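Local atomic coordinates of neurotoxin (Clostridium botulinum, PDB entry 3N7L), a protein that probably binds gangliosides on nerve cells as the receptor-binding domain of a botulinum neurotoxin of serotype D/C. Residues G299-F305 with G346-P352; R373-L377 with V400-Y406; Y358-L363 with T413-F419; R257-K261 with E279-I283. All coordinates share one frame. Residues are numbered along the deposited sequence.

How the contacts relate
All four contacts lie in the C-terminal, beta-trefoil half of the receptor-binding domain. Contacts 1 and 3 are buried. Contacts 2 and 4 are only partly buried. Contacts 1, 2 and 3 pair strands of one curled antiparallel sheet. Contact 1 joins contact 3 through neighbouring strands 348-354 and 359-366, and contact 3 joins contact 2 through 359-366 and 373-384. A salt bridge, Glu300 to Arg373, ties contact 1 to contact 2. Contact 4 has one direct hydrogen bond and one bridging water; its Ile283 meets Phe305 of contact 1 and Phe419 of contact 3. Contacts 1 and 3 pack mainly aliphatic and aromatic side chains. Tyr406 in contact 2, and Tyr258 and Tyr281 in contact 4, cover the partly open edge.

Contact 1: G299-F305 with G346-P352; sequences GENVLYF and GSFIIQP
Residues 302-305 and 348-352 are extended. Their short axes come within 4.7 Å, with N-to-C directions 107° apart. Val302 faces Ile349 as a non-hydrogen-bonded antiparallel pair, CA to CA 4.5 Å. Leu303 and Phe348 form the hydrogen-bonded pair: Leu303 N to Phe348 O and Phe348 N to Leu303 O are both 2.7 Å. Ile350 N adds a bond to Asn301 O at 3.2 Å. Such steeply crossed, buried strands suit the curled sheet of this beta-trefoil domain. Val302 (t) and Ile349 (m,t) share one face, Val302 CG2 to Ile349 CG1 4.3 Å. On the other face Leu303 (p,p) sets CD1 4.2 Å from Phe348 CB. Leu303 CD2 lies 4.0 Å from CG2 of Ile350 (t,t). The Phe348 and Phe305 rings, both m at chi1, meet obliquely, Phe305 CE1 to Phe348 CD1 3.8 Å, planes at 55°. Tyr304 (p) sends its ring toward helix 339-345. Glu300 (m,m) forms a salt bridge to Arg373 through OE2. A water links Phe305 N (2.8 Å) with Gly346 O (2.6 Å).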
# COMPACT_ATOMS: atom_id res chain seq x y z
N GLY A 299 -13.52 -7.37 -6.21
CA GLY A 299 -14.15 -8.24 -5.23
C GLY A 299 -14.66 -9.59 -5.71
O GLY A 299 -13.88 -10.48 -6.01
N GLU A 300 -15.97 -9.74 -5.79
CA GLU A 300 -16.58 -11.01 -6.19
C GLU A 300 -16.18 -11.66 -7.52
O GLU A 300 -16.90 -12.52 -8.02
CB GLU A 300 -18.11 -10.86 -6.15
CG GLU A 300 -18.66 -10.82 -4.74
CD GLU A 300 -18.49 -12.14 -4.02
OE1 GLU A 300 -19.13 -13.13 -4.43
OE2 GLU A 300 -17.70 -12.19 -3.05
N ASN A 301 -15.05 -11.27 -8.10
CA ASN A 301 -14.62 -11.88 -9.36
C ASN A 301 -14.24 -13.35 -9.17
O ASN A 301 -13.73 -13.73 -8.11
CB ASN A 301 -13.39 -11.16 -9.93
CG ASN A 301 -13.72 -9.80 -10.54
OD1 ASN A 301 -14.84 -9.30 -10.43
ND2 ASN A 301 -12.72 -9.20 -11.18
N VAL A 302 -14.49 -14.17 -10.18
CA VAL A 302 -14.11 -15.58 -10.14
C VAL A 302 -12.88 -15.65 -11.05
O VAL A 302 -12.91 -15.15 -12.17
CB VAL A 302 -15.23 -16.49 -10.69
CG1 VAL A 302 -14.83 -17.96 -10.52
CG2 VAL A 302 -16.53 -16.23 -9.93
N LEU A 303 -11.81 -16.26 -10.56
CA LEU A 303 -10.56 -16.31 -11.32
C LEU A 303 -9.73 -17.57 -11.05
O LEU A 303 -10.12 -18.42 -10.25
CB LEU A 303 -9.73 -15.07 -10.96
CG LEU A 303 -9.60 -14.80 -9.45
CD1 LEU A 303 -8.59 -15.75 -8.82
CD2 LEU A 303 -9.19 -13.35 -9.19
N TYR A 304 -8.59 -17.68 -11.74
CA TYR A 304 -7.69 -18.81 -11.51
C TYR A 304 -6.25 -18.32 -11.64
O TYR A 304 -5.99 -17.18 -12.06
CB TYR A 304 -7.98 -19.98 -12.47
CG TYR A 304 -7.76 -19.73 -13.95
CD1 TYR A 304 -8.74 -19.12 -14.72
CD2 TYR A 304 -6.59 -20.15 -14.58
CE1 TYR A 304 -8.57 -18.92 -16.09
CE2 TYR A 304 -6.40 -19.96 -15.95
CZ TYR A 304 -7.39 -19.35 -16.70
OH TYR A 304 -7.21 -19.15 -18.06
N PHE A 305 -5.30 -19.17 -11.27
CA PHE A 305 -3.89 -18.78 -11.32
C PHE A 305 -3.02 -19.64 -12.22
O PHE A 305 -3.06 -20.87 -12.15
CB PHE A 305 -3.29 -18.81 -9.90
CG PHE A 305 -4.02 -17.95 -8.91
CD1 PHE A 305 -5.01 -18.49 -8.10
CD2 PHE A 305 -3.72 -16.59 -8.80
CE1 PHE A 305 -5.69 -17.69 -7.17
CE2 PHE A 305 -4.39 -15.79 -7.88
CZ PHE A 305 -5.38 -16.34 -7.06
N GLY A 346 -9.64 -25.51 -9.50
CA GLY A 346 -8.73 -24.38 -9.32
C GLY A 346 -9.29 -22.99 -9.51
O GLY A 346 -8.54 -22.06 -9.79
N SER A 347 -10.60 -22.83 -9.34
CA SER A 347 -11.22 -21.52 -9.51
C SER A 347 -11.53 -20.88 -8.16
O SER A 347 -12.01 -21.55 -7.24
CB SER A 347 -12.50 -21.65 -10.34
OG SER A 347 -12.19 -22.19 -11.61
N PHE A 348 -11.23 -19.59 -8.04
CA PHE A 348 -11.46 -18.87 -6.79
C PHE A 348 -12.27 -17.60 -6.92
O PHE A 348 -12.33 -16.96 -7.97
CB PHE A 348 -10.13 -18.51 -6.12
CG PHE A 348 -9.27 -19.70 -5.79
CD1 PHE A 348 -8.49 -20.30 -6.77
CD2 PHE A 348 -9.28 -20.24 -4.51
CE1 PHE A 348 -7.73 -21.43 -6.47
CE2 PHE A 348 -8.52 -21.37 -4.20
CZ PHE A 348 -7.74 -21.96 -5.19
N ILE A 349 -12.90 -17.24 -5.80
CA ILE A 349 -13.69 -16.02 -5.68
C ILE A 349 -12.81 -15.18 -4.78
O ILE A 349 -12.47 -15.60 -3.67
CB ILE A 349 -15.02 -16.30 -4.98
CG1 ILE A 349 -15.82 -17.32 -5.79
CG2 ILE A 349 -15.79 -15.00 -4.79
CD1 ILE A 349 -16.87 -18.03 -4.98
N ILE A 350 -12.42 -14.00 -5.24
CA ILE A 350 -11.53 -13.15 -4.44
C ILE A 350 -12.27 -12.04 -3.72
O ILE A 350 -13.31 -11.56 -4.17
CB ILE A 350 -10.45 -12.51 -5.34
CG1 ILE A 350 -9.36 -11.87 -4.48
CG2 ILE A 350 -11.07 -11.43 -6.23
CD1 ILE A 350 -8.13 -11.45 -5.28
N GLN A 351 -11.73 -11.64 -2.58
CA GLN A 351 -12.33 -10.56 -1.80
C GLN A 351 -11.20 -9.70 -1.25
O GLN A 351 -10.23 -10.23 -0.70
CB GLN A 351 -13.17 -11.14 -0.65
CG GLN A 351 -14.10 -10.12 -0.03
CD GLN A 351 -15.14 -9.61 -1.01
OE1 GLN A 351 -15.61 -8.48 -0.89
NE2 GLN A 351 -15.51 -10.44 -1.98
N PRO A 352 -11.28 -8.37 -1.41
CA PRO A 352 -10.20 -7.53 -0.89
C PRO A 352 -10.14 -7.60 0.64
O PRO A 352 -11.16 -7.76 1.30
CB PRO A 352 -10.56 -6.14 -1.42
CG PRO A 352 -12.06 -6.19 -1.50
CD PRO A 352 -12.31 -7.56 -2.09
O HOH W 1 -5.97 -21.62 -10.06

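Contact 2: R373-L377 with V400-Y406; sequences RLGIL and VIKIEHY
Tyr406 and Ile376 bury the most surface here. Strand 373-377 runs antiparallel to strand 400-402, with short axes 4.7 Å apart at closest and directions 136° apart. Ile376 and Lys402 form the hydrogen-bonded pair: Ile376 N to Lys402 O is 3.1 Å and Lys402 N to Ile376 O is 3.0 Å. Leu377 and Ile401 follow as a non-hydrogen-bonded pair, with Leu377 CD1 3.9 Å from Ile401 CG1. The strands belong to the beta hairpin 373-384 and 394-402 of the trefoil domain. The chain then turns through Ile403, Glu404 and His405; Lys402 NZ bonds His405 O at 2.5 Å. Tyr406 points back at the first strand with chi1 p. CB of Ile376 (t,t) lies 4.2 Å from the centroid of the Tyr406 ring, over its face, a CH-pi contact. Ile376 CG2 is 3.5 Å from Tyr406 CB. Fully extended Gly375 brings CA 3.3 Å from Tyr406 CE2. A CB there would clash with Lys402 O. Two waters reach Tyr406 OH: one also binds Arg373 NH2 (3.1 Å), the other Arg373 O (2.8 Å). Arg373 NH1 forms a salt bridge with Glu300. Tyr406 therefore packs its ring on aliphatic carbon while its hydroxyl joins a hydrated polar edge.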
# COMPACT_ATOMS: atom_id res chain seq x y z
N ARG A 373 -19.31 -20.37 -2.72
CA ARG A 373 -18.11 -20.75 -2.00
C ARG A 373 -18.14 -22.15 -1.40
O ARG A 373 -19.14 -22.57 -0.84
CB ARG A 373 -17.84 -19.73 -0.90
CG ARG A 373 -17.83 -18.30 -1.41
CD ARG A 373 -17.60 -17.30 -0.30
NE ARG A 373 -17.60 -15.93 -0.80
CZ ARG A 373 -17.32 -14.86 -0.06
NH1 ARG A 373 -17.35 -13.65 -0.60
NH2 ARG A 373 -17.03 -15.00 1.23
N LEU A 374 -17.01 -22.85 -1.52
CA LEU A 374 -16.87 -24.20 -0.98
C LEU A 374 -15.81 -24.27 0.11
O LEU A 374 -15.77 -25.22 0.88
CB LEU A 374 -16.47 -25.18 -2.09
CG LEU A 374 -17.45 -25.37 -3.25
CD1 LEU A 374 -16.89 -26.41 -4.21
CD2 LEU A 374 -18.80 -25.81 -2.72
N GLY A 375 -14.93 -23.27 0.16
CA GLY A 375 -13.89 -23.29 1.17
C GLY A 375 -13.01 -22.06 1.11
O GLY A 375 -13.23 -21.18 0.28
N ILE A 376 -12.00 -22.00 1.97
CA ILE A 376 -11.11 -20.85 1.99
C ILE A 376 -9.65 -21.31 1.85
O ILE A 376 -9.30 -22.41 2.27
CB ILE A 376 -11.31 -20.02 3.30
CG1 ILE A 376 -10.54 -18.71 3.21
CG2 ILE A 376 -10.89 -20.84 4.52
CD1 ILE A 376 -10.80 -17.78 4.37
N LEU A 377 -8.82 -20.47 1.24
CA LEU A 377 -7.42 -20.80 1.03
C LEU A 377 -6.56 -20.35 2.21
O LEU A 377 -6.57 -19.18 2.57
CB LEU A 377 -6.88 -20.15 -0.25
CG LEU A 377 -5.41 -20.46 -0.58
CD1 LEU A 377 -5.24 -21.96 -0.85
CD2 LEU A 377 -4.97 -19.67 -1.81
N VAL A 400 -3.16 -24.56 1.39
CA VAL A 400 -4.15 -25.59 1.65
C VAL A 400 -5.55 -24.99 1.75
O VAL A 400 -5.72 -23.87 2.21
CB VAL A 400 -3.81 -26.33 2.98
CG1 VAL A 400 -3.88 -25.36 4.15
CG2 VAL A 400 -4.75 -27.51 3.20
N ILE A 401 -6.55 -25.74 1.30
CA ILE A 401 -7.92 -25.26 1.36
C ILE A 401 -8.69 -25.99 2.46
O ILE A 401 -8.61 -27.21 2.58
CB ILE A 401 -8.64 -25.49 0.01
CG1 ILE A 401 -7.90 -24.74 -1.10
CG2 ILE A 401 -10.08 -25.01 0.09
CD1 ILE A 401 -8.45 -25.00 -2.48
N LYS A 402 -9.42 -25.24 3.29
CA LYS A 402 -10.24 -25.82 4.34
C LYS A 402 -11.63 -25.81 3.70
O LYS A 402 -12.21 -24.75 3.47
CB LYS A 402 -10.22 -24.96 5.60
CG LYS A 402 -11.11 -25.48 6.73
CD LYS A 402 -10.67 -26.85 7.21
CE LYS A 402 -11.64 -27.43 8.24
NZ LYS A 402 -11.76 -26.56 9.43
N ILE A 403 -12.16 -26.99 3.42
CA ILE A 403 -13.44 -27.11 2.74
C ILE A 403 -14.73 -26.54 3.33
O ILE A 403 -15.00 -25.35 3.20
CB ILE A 403 -13.66 -28.57 2.30
CG1 ILE A 403 -12.54 -28.97 1.34
CG2 ILE A 403 -15.00 -28.74 1.58
CD1 ILE A 403 -12.39 -28.02 0.17
N GLU A 404 -15.53 -27.37 3.97
CA GLU A 404 -16.82 -26.91 4.47
C GLU A 404 -16.86 -26.06 5.73
O GLU A 404 -17.61 -25.09 5.81
CB GLU A 404 -17.74 -28.12 4.66
CG GLU A 404 -19.17 -27.76 4.97
CD GLU A 404 -19.99 -28.98 5.29
OE1 GLU A 404 -19.91 -29.96 4.51
OE2 GLU A 404 -20.73 -28.96 6.30
N HIS A 405 -16.07 -26.43 6.73
CA HIS A 405 -16.07 -25.69 7.98
C HIS A 405 -14.84 -24.83 8.15
O HIS A 405 -13.77 -25.33 8.50
CB HIS A 405 -16.22 -26.68 9.14
CG HIS A 405 -17.37 -27.62 8.99
ND1 HIS A 405 -17.29 -28.78 8.23
CD2 HIS A 405 -18.65 -27.55 9.43
CE1 HIS A 405 -18.47 -29.37 8.22
NE2 HIS A 405 -19.31 -28.65 8.94
N TYR A 406 -14.99 -23.53 7.92
CA TYR A 406 -13.88 -22.59 8.04
C TYR A 406 -14.26 -21.24 8.64
O TYR A 406 -13.64 -20.22 8.34
CB TYR A 406 -13.24 -22.39 6.66
CG TYR A 406 -14.18 -21.87 5.59
CD1 TYR A 406 -14.42 -20.51 5.44
CD2 TYR A 406 -14.84 -22.75 4.74
CE1 TYR A 406 -15.28 -20.03 4.46
CE2 TYR A 406 -15.71 -22.29 3.75
CZ TYR A 406 -15.93 -20.92 3.62
OH TYR A 406 -16.78 -20.45 2.65
O HOH W 2 -17.75 -17.52 2.92
O HOH W 3 -18.75 -22.09 1.86

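Contact 3: Y358-L363 with T413-F419; sequences YYASQL and TSTHWVF
Strand 359-363 and strand 417-419 approach to 4.8 Å between short axes, with directions 126° apart. They share a single antiparallel bridge, Ser361 with Trp417, CA to CA 5.2 Å. Trp417 N donates to Ser361 O at 2.8 Å and nearly straight. The return bond, Ser361 N to Trp417 O at 2.9 Å, is bent and weak. Residues 413-415 form a 3-10 turn, with His416 N bonded to Thr413 O at 3.1 Å. Waters extend the pairing past the bridge. One joins Tyr359 O (2.9 Å) to Phe419 N (3.0 Å); another lies 2.8 Å from both Leu363 N and Thr415 O. Ser361 takes chi1 p, so OG also donates to Trp417 O at 3.3 Å. Trp417 and Phe419, both m at chi1, meet Leu363 (m,t): Leu363 CD1 is 4.1 Å from Trp417 CD1 and 4.5 Å from Phe419 CZ. Ala360 CB meets Val418 CG2 at 3.8 Å. Tyr358 (p) and His416 (m) meet rim to rim, ring centroids 5.9 Å apart. Within the trefoil domain, strand 359-366 is flanked by strands 348-354 and 373-384. Strand 417-421 pairs with 246-251, and Trp417 NE1 bonds Leu377 O of the neighbouring hairpin.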
# COMPACT_ATOMS: atom_id res chain seq x y z
N TYR A 358 -1.25 -3.88 5.68
CA TYR A 358 -1.10 -4.33 4.30
C TYR A 358 -2.35 -4.38 3.44
O TYR A 358 -3.47 -4.37 3.95
CB TYR A 358 -0.49 -5.74 4.30
CG TYR A 358 -1.24 -6.70 5.21
CD1 TYR A 358 -0.75 -7.02 6.48
CD2 TYR A 358 -2.48 -7.23 4.83
CE1 TYR A 358 -1.47 -7.84 7.35
CE2 TYR A 358 -3.21 -8.05 5.69
CZ TYR A 358 -2.70 -8.35 6.95
OH TYR A 358 -3.41 -9.15 7.80
N TYR A 359 -2.12 -4.44 2.14
CA TYR A 359 -3.17 -4.56 1.13
C TYR A 359 -3.16 -6.06 0.83
O TYR A 359 -2.15 -6.59 0.35
CB TYR A 359 -2.79 -3.80 -0.15
CG TYR A 359 -2.71 -2.31 0.04
CD1 TYR A 359 -3.86 -1.54 0.10
CD2 TYR A 359 -1.47 -1.67 0.17
CE1 TYR A 359 -3.80 -0.16 0.29
CE2 TYR A 359 -1.40 -0.29 0.36
CZ TYR A 359 -2.57 0.46 0.42
OH TYR A 359 -2.51 1.82 0.61
N ALA A 360 -4.27 -6.73 1.10
CA ALA A 360 -4.32 -8.17 0.85
C ALA A 360 -5.67 -8.62 0.32
O ALA A 360 -6.50 -7.81 -0.11
CB ALA A 360 -3.97 -8.93 2.13
N SER A 361 -5.88 -9.93 0.35
CA SER A 361 -7.12 -10.49 -0.13
C SER A 361 -7.36 -11.86 0.45
O SER A 361 -6.45 -12.49 0.98
CB SER A 361 -7.08 -10.60 -1.66
OG SER A 361 -6.07 -11.51 -2.06
N GLN A 362 -8.60 -12.31 0.34
CA GLN A 362 -8.97 -13.63 0.78
C GLN A 362 -9.47 -14.32 -0.47
O GLN A 362 -10.07 -13.69 -1.35
CB GLN A 362 -10.05 -13.57 1.86
CG GLN A 362 -9.46 -13.35 3.25
CD GLN A 362 -10.50 -13.42 4.36
OE1 GLN A 362 -10.28 -14.03 5.40
NE2 GLN A 362 -11.65 -12.79 4.14
N LEU A 363 -9.16 -15.61 -0.58
CA LEU A 363 -9.53 -16.41 -1.73
C LEU A 363 -10.39 -17.60 -1.30
O LEU A 363 -9.98 -18.41 -0.48
CB LEU A 363 -8.25 -16.89 -2.44
CG LEU A 363 -7.45 -15.77 -3.11
CD1 LEU A 363 -5.99 -16.19 -3.29
CD2 LEU A 363 -8.08 -15.44 -4.45
N THR A 413 -5.25 -14.34 9.88
CA THR A 413 -4.36 -13.67 8.94
C THR A 413 -3.68 -14.70 8.04
O THR A 413 -3.02 -14.35 7.06
CB THR A 413 -3.28 -12.84 9.67
OG1 THR A 413 -2.62 -13.67 10.63
CG2 THR A 413 -3.90 -11.64 10.35
N SER A 414 -3.84 -15.98 8.37
CA SER A 414 -3.25 -17.05 7.57
C SER A 414 -4.04 -17.23 6.26
O SER A 414 -3.66 -18.02 5.40
CB SER A 414 -3.23 -18.37 8.36
OG SER A 414 -4.54 -18.90 8.54
N THR A 415 -5.13 -16.48 6.13
CA THR A 415 -5.95 -16.54 4.92
C THR A 415 -5.79 -15.25 4.12
O THR A 415 -6.48 -15.04 3.12
CB THR A 415 -7.46 -16.72 5.26
OG1 THR A 415 -7.93 -15.60 6.02
CG2 THR A 415 -7.68 -17.98 6.05
N HIS A 416 -4.88 -14.37 4.56
CA HIS A 416 -4.64 -13.11 3.86
C HIS A 416 -3.49 -13.27 2.87
O HIS A 416 -2.34 -13.52 3.27
CB HIS A 416 -4.30 -11.98 4.84
CG HIS A 416 -5.40 -11.66 5.80
ND1 HIS A 416 -6.64 -12.28 5.76
CD2 HIS A 416 -5.45 -10.79 6.84
CE1 HIS A 416 -7.39 -11.81 6.74
NE2 HIS A 416 -6.69 -10.91 7.41
N TRP A 417 -3.79 -13.12 1.59
CA TRP A 417 -2.78 -13.26 0.55
C TRP A 417 -2.43 -11.94 -0.11
O TRP A 417 -3.30 -11.12 -0.40
CB TRP A 417 -3.24 -14.27 -0.50
CG TRP A 417 -3.43 -15.65 0.05
CD1 TRP A 417 -4.57 -16.16 0.59
CD2 TRP A 417 -2.43 -16.67 0.16
NE1 TRP A 417 -4.35 -17.45 1.04
CE2 TRP A 417 -3.04 -17.78 0.78
CE3 TRP A 417 -1.08 -16.75 -0.21
CZ2 TRP A 417 -2.34 -18.97 1.05
CZ3 TRP A 417 -0.39 -17.93 0.05
CH2 TRP A 417 -1.02 -19.02 0.68
N VAL A 418 -1.14 -11.76 -0.36
CA VAL A 418 -0.65 -10.54 -0.97
C VAL A 418 0.01 -10.83 -2.32
O VAL A 418 0.45 -11.95 -2.57
CB VAL A 418 0.38 -9.87 -0.06
CG1 VAL A 418 1.13 -8.83 -0.81
CG2 VAL A 418 -0.32 -9.26 1.15
N PHE A 419 0.05 -9.81 -3.18
CA PHE A 419 0.65 -9.94 -4.50
C PHE A 419 1.66 -8.81 -4.78
O PHE A 419 1.29 -7.64 -4.86
CB PHE A 419 -0.43 -9.93 -5.59
CG PHE A 419 -1.43 -11.03 -5.45
CD1 PHE A 419 -2.61 -10.83 -4.74
CD2 PHE A 419 -1.17 -12.30 -5.97
CE1 PHE A 419 -3.52 -11.87 -4.55
CE2 PHE A 419 -2.07 -13.35 -5.79
CZ PHE A 419 -3.25 -13.13 -5.07
O HOH W 4 -1.82 -7.63 -2.33
O HOH W 5 -7.74 -16.90 1.52

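Contact 4: R257-K261 with E279-I283; sequences RYMSK and EGYKI
Tyr258 is the first residue of strand 257-261 to meet the loop 279-283. Its chi1 is p, and Glu279 CG sits 3.5 Å from the centroid of the Tyr258 ring, over its face, a CH-pi contact. Glu279 OE1 accepts a hydrogen bond from the backbone N of Lys272. Tyr258 CD1 is 3.4 Å from Gly280 CA. Gly280 has phi 84° and psi -170°, angles that call for glycine, and a CB would run into Tyr258 CD1 and Met259 O. Met259 comes next and makes the direct hydrogen bond: Tyr281 N to Met259 O, 2.9 Å and nearly straight. A water takes the bond from Met259 N at 3.0 Å and donates to Glu279 O (2.6 Å) and Tyr281 O (2.9 Å). In this beta-trefoil domain the contact brings the two-stranded sheet 257-262 with 265-270 against the loop leading into strand 283-287. The touching backbones diverge by 66° end to end. The Met259 side chain is extended at chi2, and its CE reaches Ile283 CG2 at 3.8 Å. Ser260 CA then lies 3.7 Å from CD1 of Tyr281 (chi1 m). Lys261 N is at the edge of the same ring, 3.6 Å from Tyr281 CE1.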
# COMPACT_ATOMS: atom_id res chain seq x y z
N ARG A 257 8.87 -16.34 2.91
CA ARG A 257 8.73 -17.56 2.12
C ARG A 257 8.40 -17.21 0.68
O ARG A 257 7.71 -16.23 0.42
CB ARG A 257 7.61 -18.45 2.68
CG ARG A 257 7.89 -19.00 4.06
CD ARG A 257 8.76 -20.24 4.00
NE ARG A 257 9.32 -20.52 5.32
CZ ARG A 257 9.66 -21.72 5.77
NH1 ARG A 257 9.49 -22.81 5.02
NH2 ARG A 257 10.17 -21.82 6.99
N TYR A 258 8.91 -18.00 -0.25
CA TYR A 258 8.61 -17.78 -1.66
C TYR A 258 8.04 -19.09 -2.19
O TYR A 258 8.16 -20.13 -1.54
CB TYR A 258 9.88 -17.38 -2.44
CG TYR A 258 10.94 -18.45 -2.55
CD1 TYR A 258 10.83 -19.49 -3.49
CD2 TYR A 258 12.06 -18.43 -1.72
CE1 TYR A 258 11.82 -20.46 -3.60
CE2 TYR A 258 13.06 -19.40 -1.81
CZ TYR A 258 12.93 -20.41 -2.76
OH TYR A 258 13.92 -21.35 -2.86
N MET A 259 7.40 -19.03 -3.35
CA MET A 259 6.79 -20.20 -3.95
C MET A 259 7.70 -21.08 -4.79
O MET A 259 8.41 -20.60 -5.67
CB MET A 259 5.60 -19.78 -4.81
CG MET A 259 4.26 -19.97 -4.17
SD MET A 259 2.91 -19.44 -5.25
CE MET A 259 3.29 -20.30 -6.74
N SER A 260 7.66 -22.38 -4.51
CA SER A 260 8.43 -23.35 -5.26
C SER A 260 7.50 -24.52 -5.59
O SER A 260 6.31 -24.48 -5.28
CB SER A 260 9.63 -23.84 -4.45
OG SER A 260 10.47 -24.65 -5.26
N LYS A 261 8.04 -25.55 -6.21
CA LYS A 261 7.25 -26.71 -6.59
C LYS A 261 8.03 -28.00 -6.40
O LYS A 261 9.24 -28.05 -6.62
CB LYS A 261 6.81 -26.56 -8.05
CG LYS A 261 6.12 -27.75 -8.69
CD LYS A 261 5.76 -27.43 -10.15
CE LYS A 261 5.04 -28.58 -10.87
NZ LYS A 261 5.91 -29.76 -11.13
N GLU A 279 12.14 -13.87 -5.79
CA GLU A 279 12.66 -15.22 -5.66
C GLU A 279 11.50 -16.20 -5.85
O GLU A 279 10.37 -15.92 -5.45
CB GLU A 279 13.31 -15.40 -4.28
CG GLU A 279 13.86 -16.79 -4.02
CD GLU A 279 14.89 -16.81 -2.90
OE1 GLU A 279 14.82 -15.94 -2.00
OE2 GLU A 279 15.77 -17.70 -2.92
N GLY A 280 11.78 -17.33 -6.47
CA GLY A 280 10.74 -18.32 -6.69
C GLY A 280 9.89 -18.09 -7.92
O GLY A 280 10.17 -17.23 -8.74
N TYR A 281 8.82 -18.87 -8.02
CA TYR A 281 7.90 -18.79 -9.14
C TYR A 281 6.87 -17.68 -9.01
O TYR A 281 6.43 -17.36 -7.90
CB TYR A 281 7.21 -20.14 -9.33
CG TYR A 281 8.20 -21.25 -9.56
CD1 TYR A 281 8.15 -22.43 -8.80
CD2 TYR A 281 9.22 -21.11 -10.49
CE1 TYR A 281 9.11 -23.43 -8.97
CE2 TYR A 281 10.19 -22.10 -10.67
CZ TYR A 281 10.13 -23.25 -9.90
OH TYR A 281 11.09 -24.22 -10.07
N LYS A 282 6.49 -17.12 -10.15
CA LYS A 282 5.51 -16.05 -10.20
C LYS A 282 4.18 -16.60 -10.67
O LYS A 282 4.12 -17.63 -11.34
CB LYS A 282 5.99 -14.95 -11.16
CG LYS A 282 7.16 -14.16 -10.61
CD LYS A 282 7.90 -13.39 -11.70
CE LYS A 282 8.89 -14.28 -12.43
NZ LYS A 282 9.73 -13.49 -13.38
N ILE A 283 3.11 -15.91 -10.31
CA ILE A 283 1.78 -16.32 -10.72
C ILE A 283 1.19 -15.24 -11.62
O ILE A 283 1.66 -14.10 -11.60
CB ILE A 283 0.83 -16.54 -9.47
CG1 ILE A 283 0.71 -15.25 -8.63
CG2 ILE A 283 1.37 -17.64 -8.59
CD1 ILE A 283 -0.25 -14.21 -9.23
O HOH W 6 7.95 -16.96 -5.44